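Local coordinates for protein Fc fragment of IgE receptor II (Bos taurus, PDB 6PWS) that binds mannose-type sugars through a calcium-dependent C-type lectin domain and probably serves as a low-affinity IgE receptor, at residues R43-T57 with I79-W91. Numbering follows the deposited sequence.
Sequences RLVSIHSPEEQDFLT and IWMDNQPLDYSNW
His48 is gripped between two carboxylates, and the planes define how. ND1 donates to Asp87 OD1 over 2.7 Å, nearly straight at 169° and within the ring plane, although the Asp87 carboxylate stands perpendicular to the imidazole. On the other nitrogen, NE2 reaches the syn lone pair of Asp82 OD1 at 3.1 Å, and here ring and carboxylate lie almost coplanar, 15° apart. With both nitrogens donating to acids, the imidazole is probably protonated, and its rotation is fixed. Gln84 OE1 sits over one face, while the edge of His48 is turned to the face of the Trp80 five-membered ring, centroids 4.5 Å apart. Asp82 is itself held: OD1 also accepts from Gln84 N, an Asx turn, and its own N donates to Ser46 OG (3.0 Å).

The same face of the indole is also covered by backbone, Ile47 N standing 3.4 Å above its plane toward the rim. A water accepting from Trp80 NE1 and Tyr88 N probably donates to Ile47 O. The chi1 of Tyr88 (169°) swings CG away from its backbone N, which brings one ring face against the Ser49–Pro50 peptide, Ser49 C standing 3.7 Å above the ring centre, and Tyr88 OH meets Gln53 CG at 3.3 Å.

The contact thus fastens the segment linking strand 43-44 to helix 50-59 onto the loop following strand 79-80 of the C-type lectin fold. Trp114 NE1 of strand 114-117 hydrogen-bonds Gln53 OE1, Ile67 of strand 65-67 packs on Trp80, and helix 30-39 touches Leu44 and Met81.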
ATOM      1  N   ARG A  43       6.348  -4.270  -5.879  1.00  5.71           N
ATOM      2  CA  ARG A  43       5.037  -3.732  -6.206  1.00  5.46           C
ATOM      3  C   ARG A  43       4.516  -2.996  -4.978  1.00  4.79           C
ATOM      4  O   ARG A  43       4.922  -3.275  -3.850  1.00  5.18           O
ATOM      5  CB  ARG A  43       4.024  -4.832  -6.572  1.00  5.37           C
ATOM      6  CG  ARG A  43       4.377  -5.695  -7.783  1.00  5.95           C
ATOM      7  CD  ARG A  43       3.135  -6.399  -8.294  1.00  5.87           C
ATOM      8  NE  ARG A  43       3.389  -7.345  -9.375  1.00  6.01           N
ATOM      9  CZ  ARG A  43       3.670  -8.633  -9.206  1.00  6.23           C
ATOM     10  NH1 ARG A  43       3.746  -9.162  -7.988  1.00  6.88           N
ATOM     11  NH2 ARG A  43       3.874  -9.394 -10.270  1.00  6.05           N
ATOM     12  N   LEU A  44       3.575  -2.075  -5.178  1.00  4.75           N
ATOM     13  CA  LEU A  44       2.897  -1.470  -4.035  1.00  4.24           C
ATOM     14  C   LEU A  44       2.365  -2.574  -3.124  1.00  4.49           C
ATOM     15  O   LEU A  44       1.864  -3.609  -3.585  1.00  4.94           O
ATOM     16  CB  LEU A  44       1.764  -0.561  -4.517  1.00  4.53           C
ATOM     17  CG  LEU A  44       2.195   0.813  -5.050  1.00  4.78           C
ATOM     18  CD1 LEU A  44       1.035   1.454  -5.814  1.00  5.52           C
ATOM     19  CD2 LEU A  44       2.648   1.715  -3.906  1.00  5.40           C
ATOM     20  N   VAL A  45       2.457  -2.316  -1.811  1.00  4.27           N
ATOM     21  CA  VAL A  45       2.293  -3.353  -0.795  1.00  4.25           C
ATOM     22  C   VAL A  45       0.888  -3.942  -0.774  1.00  3.88           C
ATOM     23  O   VAL A  45      -0.127  -3.239  -0.901  1.00  4.32           O
ATOM     24  CB  VAL A  45       2.685  -2.790   0.592  1.00  4.40           C
ATOM     25  CG1 VAL A  45       1.749  -1.660   1.043  1.00  4.32           C
ATOM     26  CG2 VAL A  45       2.746  -3.869   1.664  1.00  4.84           C
ATOM     27  N   SER A  46       0.840  -5.255  -0.530  1.00  4.04           N
ATOM     28  CA  SER A  46      -0.401  -5.985  -0.311  1.00  4.17           C
ATOM     29  C   SER A  46      -0.422  -6.527   1.118  1.00  4.23           C
ATOM     30  O   SER A  46       0.598  -7.013   1.611  1.00  5.81           O
ATOM     31  CB  SER A  46      -0.518  -7.152  -1.296  1.00  4.61           C
ATOM     32  OG  SER A  46      -0.448  -6.732  -2.652  1.00  5.07           O
ATOM     33  N   ILE A  47      -1.583  -6.462   1.776  1.00  4.14           N
ATOM     34  CA  ILE A  47      -1.671  -6.641   3.230  1.00  4.32           C
ATOM     35  C   ILE A  47      -2.683  -7.739   3.546  1.00  4.28           C
ATOM     36  O   ILE A  47      -3.851  -7.645   3.139  1.00  5.15           O
ATOM     37  CB  ILE A  47      -2.059  -5.327   3.939  1.00  4.25           C
ATOM     38  CG1 ILE A  47      -1.146  -4.174   3.510  1.00  4.52           C
ATOM     39  CG2 ILE A  47      -2.032  -5.514   5.453  1.00  4.61           C
ATOM     40  CD1 ILE A  47      -1.616  -2.809   3.990  1.00  4.89           C
ATOM     41  N   HIS A  48      -2.259  -8.761   4.304  1.00  4.62           N
ATOM     42  CA  HIS A  48      -3.058  -9.971   4.453  1.00  5.14           C
ATOM     43  C   HIS A  48      -3.183 -10.500   5.873  1.00  5.58           C
ATOM     44  O   HIS A  48      -3.687 -11.619   6.058  1.00  6.83           O
ATOM     45  CB  HIS A  48      -2.546 -11.067   3.510  1.00  5.78           C
ATOM     46  CG  HIS A  48      -2.767 -10.724   2.076  1.00  5.97           C
ATOM     47  ND1 HIS A  48      -4.026 -10.704   1.516  1.00  5.85           N
ATOM     48  CD2 HIS A  48      -1.919 -10.312   1.105  1.00  7.17           C
ATOM     49  CE1 HIS A  48      -3.940 -10.328   0.254  1.00  6.82           C
ATOM     50  NE2 HIS A  48      -2.673 -10.087  -0.023  1.00  7.75           N
ATOM     51  N   SER A  49      -2.803  -9.727   6.887  1.00  5.39           N
ATOM     52  CA  SER A  49      -2.971 -10.184   8.262  1.00  5.83           C
ATOM     53  C   SER A  49      -2.859  -8.993   9.197  1.00  5.53           C
ATOM     54  O   SER A  49      -2.258  -7.968   8.847  1.00  5.25           O
ATOM     55  CB  SER A  49      -1.904 -11.224   8.639  1.00  6.63           C
ATOM     56  OG  SER A  49      -0.618 -10.636   8.706  1.00  6.92           O
ATOM     57  N   PRO A  50      -3.361  -9.136  10.429  1.00  5.85           N
ATOM     58  CA  PRO A  50      -3.168  -8.070  11.417  1.00  6.14           C
ATOM     59  C   PRO A  50      -1.706  -7.881  11.792  1.00  5.67           C
ATOM     60  O   PRO A  50      -1.299  -6.758  12.112  1.00  5.87           O
ATOM     61  CB  PRO A  50      -4.036  -8.524  12.606  1.00  7.42           C
ATOM     62  CG  PRO A  50      -4.186  -9.997  12.438  1.00  7.83           C
ATOM     63  CD  PRO A  50      -4.219 -10.227  10.944  1.00  6.80           C
ATOM     64  N   GLU A  51      -0.902  -8.945  11.777  1.00  5.94           N
ATOM     65  CA  GLU A  51       0.511  -8.811  12.127  1.00  6.72           C
ATOM     66  C   GLU A  51       1.253  -7.999  11.070  1.00  5.97           C
ATOM     67  O   GLU A  51       2.090  -7.141  11.394  1.00  6.25           O
ATOM     68  CB  GLU A  51       1.134 -10.198  12.288  1.00  8.90           C
ATOM     69  CG  GLU A  51       0.560 -11.026  13.441  1.00 11.06           C
ATOM     70  CD  GLU A  51      -0.781 -11.712  13.149  1.00 12.07           C
ATOM     71  OE1 GLU A  51      -1.209 -11.786  11.973  1.00 10.86           O
ATOM     72  OE2 GLU A  51      -1.408 -12.187  14.125  1.00 15.07           O
ATOM     73  N   GLU A  52       0.952  -8.254   9.796  1.00  5.39           N
ATOM     74  CA  GLU A  52       1.546  -7.470   8.720  1.00  5.34           C
ATOM     75  C   GLU A  52       1.086  -6.019   8.801  1.00  4.88           C
ATOM     76  O   GLU A  52       1.888  -5.085   8.651  1.00  5.11           O
ATOM     77  CB  GLU A  52       1.191  -8.109   7.377  1.00  5.51           C
ATOM     78  CG  GLU A  52       1.819  -7.426   6.181  1.00  5.75           C
ATOM     79  CD  GLU A  52       1.640  -8.199   4.881  1.00  5.71           C
ATOM     80  OE1 GLU A  52       0.618  -8.924   4.733  1.00  6.64           O
ATOM     81  OE2 GLU A  52       2.532  -8.072   4.008  1.00  6.34           O
ATOM     82  N   GLN A  53      -0.214  -5.802   9.034  1.00  4.54           N
ATOM     83  CA  GLN A  53      -0.687  -4.434   9.198  1.00  4.69           C
ATOM     84  C   GLN A  53       0.014  -3.742  10.360  1.00  4.66           C
ATOM     85  O   GLN A  53       0.370  -2.566  10.257  1.00  5.23           O
ATOM     86  CB  GLN A  53      -2.200  -4.404   9.397  1.00  4.51           C
ATOM     87  CG  GLN A  53      -2.737  -2.982   9.574  1.00  4.66           C
ATOM     88  CD  GLN A  53      -2.545  -2.132   8.330  1.00  4.40           C
ATOM     89  OE1 GLN A  53      -3.040  -2.478   7.257  1.00  4.96           O
ATOM     90  NE2 GLN A  53      -1.845  -1.014   8.467  1.00  5.26           N
ATOM     91  N   ASP A  54       0.210  -4.436  11.486  1.00  5.00           N
ATOM     92  CA  ASP A  54       0.857  -3.823  12.646  1.00  5.78           C
ATOM     93  C   ASP A  54       2.270  -3.364  12.294  1.00  5.11           C
ATOM     94  O   ASP A  54       2.695  -2.267  12.683  1.00  5.34           O
ATOM     95  CB  ASP A  54       0.862  -4.842  13.799  1.00  7.11           C
ATOM     96  CG  ASP A  54       1.722  -4.423  14.980  1.00 10.04           C
ATOM     97  OD1 ASP A  54       1.306  -3.502  15.707  1.00 12.19           O
ATOM     98  OD2 ASP A  54       2.797  -5.033  15.218  1.00 11.34           O
ATOM     99  N   PHE A  55       3.012  -4.195  11.558  1.00  5.11           N
ATOM    100  CA  PHE A  55       4.352  -3.820  11.113  1.00  5.20           C
ATOM    101  C   PHE A  55       4.306  -2.501  10.351  1.00  4.91           C
ATOM    102  O   PHE A  55       5.133  -1.606  10.558  1.00  5.15           O
ATOM    103  CB  PHE A  55       4.928  -4.958  10.254  1.00  5.64           C
ATOM    104  CG  PHE A  55       6.182  -4.592   9.496  1.00  5.78           C
ATOM    105  CD1 PHE A  55       6.100  -4.159   8.182  1.00  6.32           C
ATOM    106  CD2 PHE A  55       7.439  -4.666  10.086  1.00  6.19           C
ATOM    107  CE1 PHE A  55       7.237  -3.811   7.474  1.00  7.00           C
ATOM    108  CE2 PHE A  55       8.579  -4.312   9.376  1.00  6.62           C
ATOM    109  CZ  PHE A  55       8.475  -3.887   8.072  1.00  7.14           C
ATOM    110  N   LEU A  56       3.336  -2.378   9.438  1.00  4.40           N
ATOM    111  CA  LEU A  56       3.193  -1.187   8.601  1.00  4.59           C
ATOM    112  C   LEU A  56       2.693   0.017   9.395  1.00  4.61           C
ATOM    113  O   LEU A  56       3.226   1.122   9.247  1.00  5.38           O
ATOM    114  CB  LEU A  56       2.250  -1.491   7.433  1.00  4.59           C
ATOM    115  CG  LEU A  56       2.788  -2.539   6.450  1.00  5.46           C
ATOM    116  CD1 LEU A  56       1.698  -2.943   5.482  1.00  6.83           C
ATOM    117  CD2 LEU A  56       4.022  -2.045   5.710  1.00  6.49           C
ATOM    118  N   THR A  57       1.659  -0.165  10.225  1.00  4.70           N
ATOM    119  CA  THR A  57       1.117   0.928  11.026  1.00  4.98           C
ATOM    120  C   THR A  57       2.205   1.586  11.851  1.00  5.03           C
ATOM    121  O   THR A  57       2.299   2.814  11.923  1.00  5.54           O
ATOM    122  CB  THR A  57       0.022   0.370  11.935  1.00  5.76           C
ATOM    123  OG1 THR A  57      -1.099   0.038  11.120  1.00  6.84           O
ATOM    124  CG2 THR A  57      -0.387   1.370  13.025  1.00  6.27           C
ATOM    125  N   ILE A  79      -8.769  -4.821  -5.734  1.00  4.92           N
ATOM    126  CA  ILE A  79      -7.789  -5.802  -6.191  1.00  4.93           C
ATOM    127  C   ILE A  79      -6.449  -5.441  -5.561  1.00  4.55           C
ATOM    128  O   ILE A  79      -6.029  -4.277  -5.616  1.00  4.68           O
ATOM    129  CB  ILE A  79      -7.641  -5.798  -7.732  1.00  6.23           C
ATOM    130  CG1 ILE A  79      -8.994  -5.934  -8.435  1.00  7.78           C
ATOM    131  CG2 ILE A  79      -6.697  -6.905  -8.189  1.00  7.15           C
ATOM    132  CD1 ILE A  79      -8.904  -5.857  -9.956  1.00  8.85           C
ATOM    133  N   TRP A  80      -5.770  -6.442  -4.994  1.00  4.13           N
ATOM    134  CA  TRP A  80      -4.417  -6.276  -4.485  1.00  4.31           C
ATOM    135  C   TRP A  80      -3.386  -6.410  -5.604  1.00  4.18           C
ATOM    136  O   TRP A  80      -3.551  -7.185  -6.554  1.00  4.78           O
ATOM    137  CB  TRP A  80      -4.086  -7.367  -3.452  1.00  4.35           C
ATOM    138  CG  TRP A  80      -4.717  -7.177  -2.108  1.00  4.47           C
ATOM    139  CD1 TRP A  80      -5.667  -7.970  -1.522  1.00  4.68           C
ATOM    140  CD2 TRP A  80      -4.414  -6.141  -1.169  1.00  4.12           C
ATOM    141  NE1 TRP A  80      -5.987  -7.477  -0.279  1.00  4.70           N
ATOM    142  CE2 TRP A  80      -5.233  -6.352  -0.039  1.00  4.23           C
ATOM    143  CE3 TRP A  80      -3.552  -5.041  -1.185  1.00  4.27           C
ATOM    144  CZ2 TRP A  80      -5.207  -5.498   1.064  1.00  4.25           C
ATOM    145  CZ3 TRP A  80      -3.529  -4.189  -0.086  1.00  4.30           C
ATOM    146  CH2 TRP A  80      -4.350  -4.421   1.021  1.00  4.37           C
ATOM    147  N   MET A  81      -2.250  -5.725  -5.428  1.00  4.24           N
ATOM    148  CA  MET A  81      -1.098  -5.905  -6.311  1.00  4.67           C
ATOM    149  C   MET A  81      -0.638  -7.363  -6.379  1.00  4.99           C
ATOM    150  O   MET A  81      -0.173  -7.808  -7.428  1.00  5.60           O
ATOM    151  CB  MET A  81       0.059  -5.000  -5.856  1.00  5.15           C
ATOM    152  CG  MET A  81       0.378  -3.844  -6.779  1.00  6.44           C
ATOM    153  SD  MET A  81      -0.979  -2.690  -6.992  1.00  6.61           S
ATOM    154  CE  MET A  81      -0.310  -1.762  -8.378  1.00  7.66           C
ATOM    155  N   ASP A  82      -0.733  -8.112  -5.279  1.00  4.95           N
ATOM    156  CA  ASP A  82      -0.310  -9.511  -5.278  1.00  5.35           C
ATOM    157  C   ASP A  82      -1.391 -10.471  -5.765  1.00  5.61           C
ATOM    158  O   ASP A  82      -1.154 -11.690  -5.819  1.00  6.18           O
ATOM    159  CB  ASP A  82       0.265  -9.934  -3.911  1.00  6.09           C
ATOM    160  CG  ASP A  82      -0.765 -10.041  -2.797  1.00  6.13           C
ATOM    161  OD1 ASP A  82      -1.976  -9.822  -3.025  1.00  6.48           O
ATOM    162  OD2 ASP A  82      -0.329 -10.348  -1.659  1.00  6.98           O
ATOM    163  N   ASN A  83      -2.557  -9.944  -6.141  1.00  5.43           N
ATOM    164  CA  ASN A  83      -3.675 -10.722  -6.677  1.00  5.53           C
ATOM    165  C   ASN A  83      -4.235 -11.748  -5.686  1.00  5.94           C
ATOM    166  O   ASN A  83      -5.004 -12.624  -6.092  1.00  7.80           O
ATOM    167  CB  ASN A  83      -3.366 -11.381  -8.026  1.00  5.97           C
ATOM    168  CG  ASN A  83      -3.318 -10.388  -9.180  1.00  6.70           C
ATOM    169  OD1 ASN A  83      -4.123  -9.468  -9.263  1.00 11.51           O
ATOM    170  ND2 ASN A  83      -2.432 -10.610 -10.099  1.00  5.52           N
ATOM    171  N   GLN A  84      -3.926 -11.630  -4.399  1.00  5.61           N
ATOM    172  CA  GLN A  84      -4.445 -12.543  -3.387  1.00  5.71           C
ATOM    173  C   GLN A  84      -5.788 -12.049  -2.863  1.00  5.79           C
ATOM    174  O   GLN A  84      -6.226 -10.927  -3.145  1.00  6.35           O
ATOM    175  CB  GLN A  84      -3.421 -12.682  -2.266  1.00  6.64           C
ATOM    176  CG  GLN A  84      -2.183 -13.443  -2.667  1.00  7.50           C
ATOM    177  CD  GLN A  84      -1.173 -13.484  -1.536  1.00  9.28           C
ATOM    178  OE1 GLN A  84      -1.512 -13.300  -0.359  1.00  9.95           O
ATOM    179  NE2 GLN A  84       0.079 -13.726  -1.885  1.00 10.59           N
ATOM    180  N   PRO A  85      -6.484 -12.873  -2.076  1.00  6.50           N
ATOM    181  CA  PRO A  85      -7.855 -12.528  -1.677  1.00  6.85           C
ATOM    182  C   PRO A  85      -7.958 -11.316  -0.762  1.00  6.15           C
ATOM    183  O   PRO A  85      -6.997 -10.867  -0.126  1.00  6.28           O
ATOM    184  CB  PRO A  85      -8.338 -13.791  -0.951  1.00  8.12           C
ATOM    185  CG  PRO A  85      -7.520 -14.887  -1.556  1.00  8.58           C
ATOM    186  CD  PRO A  85      -6.168 -14.282  -1.750  1.00  7.67           C
ATOM    187  N   LEU A  86      -9.199 -10.817  -0.676  1.00  6.23           N
ATOM    188  CA  LEU A  86      -9.574  -9.716   0.213  1.00  6.15           C
ATOM    189  C   LEU A  86      -9.868 -10.305   1.598  1.00  6.17           C
ATOM    190  O   LEU A  86     -11.008 -10.393   2.056  1.00  7.56           O
ATOM    191  CB  LEU A  86     -10.777  -8.971  -0.352  1.00  6.24           C
ATOM    192  CG  LEU A  86     -10.650  -8.452  -1.786  1.00  6.79           C
ATOM    193  CD1 LEU A  86     -11.879  -7.621  -2.142  1.00  7.55           C
ATOM    194  CD2 LEU A  86      -9.355  -7.653  -2.003  1.00  6.75           C
ATOM    195  N   ASP A  87      -8.791 -10.742   2.264  1.00  6.04           N
ATOM    196  CA  ASP A  87      -8.906 -11.579   3.454  1.00  6.57           C
ATOM    197  C   ASP A  87      -8.599 -10.852   4.757  1.00  6.38           C
ATOM    198  O   ASP A  87      -8.808 -11.425   5.836  1.00  9.12           O
ATOM    199  CB  ASP A  87      -8.052 -12.852   3.294  1.00  7.14           C
ATOM    200  CG  ASP A  87      -6.601 -12.586   2.896  1.00  7.67           C
ATOM    201  OD1 ASP A  87      -6.120 -11.442   3.027  1.00  6.76           O
ATOM    202  OD2 ASP A  87      -5.940 -13.550   2.446  1.00 10.61           O
ATOM    203  N   TYR A  88      -8.154  -9.601   4.694  1.00  4.96           N
ATOM    204  CA  TYR A  88      -7.856  -8.797   5.872  1.00  4.73           C
ATOM    205  C   TYR A  88      -8.123  -7.345   5.507  1.00  4.48           C
ATOM    206  O   TYR A  88      -7.656  -6.888   4.453  1.00  4.69           O
ATOM    207  CB  TYR A  88      -6.376  -8.952   6.306  1.00  5.39           C
ATOM    208  CG  TYR A  88      -6.035  -7.908   7.343  1.00  5.12           C
ATOM    209  CD1 TYR A  88      -6.416  -8.067   8.677  1.00  5.21           C
ATOM    210  CD2 TYR A  88      -5.454  -6.709   6.971  1.00  5.29           C
ATOM    211  CE1 TYR A  88      -6.205  -7.058   9.606  1.00  5.34           C
ATOM    212  CE2 TYR A  88      -5.242  -5.697   7.881  1.00  5.26           C
ATOM    213  CZ  TYR A  88      -5.622  -5.873   9.199  1.00  5.09           C
ATOM    214  OH  TYR A  88      -5.420  -4.833  10.061  1.00  5.82           O
ATOM    215  N   SER A  89      -8.819  -6.592   6.366  1.00  4.24           N
ATOM    216  CA  SER A  89      -8.990  -5.166   6.123  1.00  4.35           C
ATOM    217  C   SER A  89      -8.649  -4.331   7.351  1.00  4.10           C
ATOM    218  O   SER A  89      -8.743  -4.783   8.496  1.00  4.77           O
ATOM    219  CB  SER A  89     -10.401  -4.819   5.640  1.00  4.29           C
ATOM    220  OG  SER A  89     -11.383  -5.188   6.595  1.00  4.56           O
ATOM    221  N   ASN A  90      -8.304  -3.070   7.087  1.00  4.23           N
ATOM    222  CA  ASN A  90      -8.027  -2.087   8.126  1.00  4.34           C
ATOM    223  C   ASN A  90      -8.633  -0.739   7.763  1.00  4.34           C
ATOM    224  O   ASN A  90      -8.005   0.308   7.956  1.00  4.63           O
ATOM    225  CB  ASN A  90      -6.526  -1.967   8.385  1.00  4.63           C
ATOM    226  CG  ASN A  90      -6.216  -1.249   9.674  1.00  5.09           C
ATOM    227  OD1 ASN A  90      -6.890  -1.465  10.685  1.00  6.03           O
ATOM    228  ND2 ASN A  90      -5.179  -0.409   9.665  1.00  5.59           N
ATOM    229  N   TRP A  91      -9.866  -0.731   7.244  1.00  4.24           N
ATOM    230  CA  TRP A  91     -10.495   0.511   6.824  1.00  4.39           C
ATOM    231  C   TRP A  91     -10.720   1.462   7.992  1.00  4.35           C
ATOM    232  O   TRP A  91     -11.263   1.076   9.035  1.00  4.73           O
ATOM    233  CB  TRP A  91     -11.855   0.211   6.182  1.00  4.56           C
ATOM    234  CG  TRP A  91     -11.789  -0.566   4.905  1.00  4.52           C
ATOM    235  CD1 TRP A  91     -12.240  -1.841   4.693  1.00  5.09           C
ATOM    236  CD2 TRP A  91     -11.253  -0.111   3.650  1.00  4.44           C
ATOM    237  NE1 TRP A  91     -12.015  -2.214   3.391  1.00  5.44           N
ATOM    238  CE2 TRP A  91     -11.413  -1.170   2.729  1.00  4.98           C
ATOM    239  CE3 TRP A  91     -10.694   1.099   3.206  1.00  4.60           C
ATOM    240  CZ2 TRP A  91     -11.048  -1.050   1.387  1.00  5.32           C
ATOM    241  CZ3 TRP A  91     -10.327   1.214   1.872  1.00  5.14           C
ATOM    242  CH2 TRP A  91     -10.500   0.142   0.983  1.00  5.49           C
TER
HETATM  243  O   HOH W   1      -6.571  -8.314   2.423  1.00  4.76           O
HETATM  244  O   HOH W   2      -4.328 -14.153   5.116  1.00 32.16           O
HETATM  245  O   HOH W   3      -4.069   1.096  11.877  1.00 13.78           O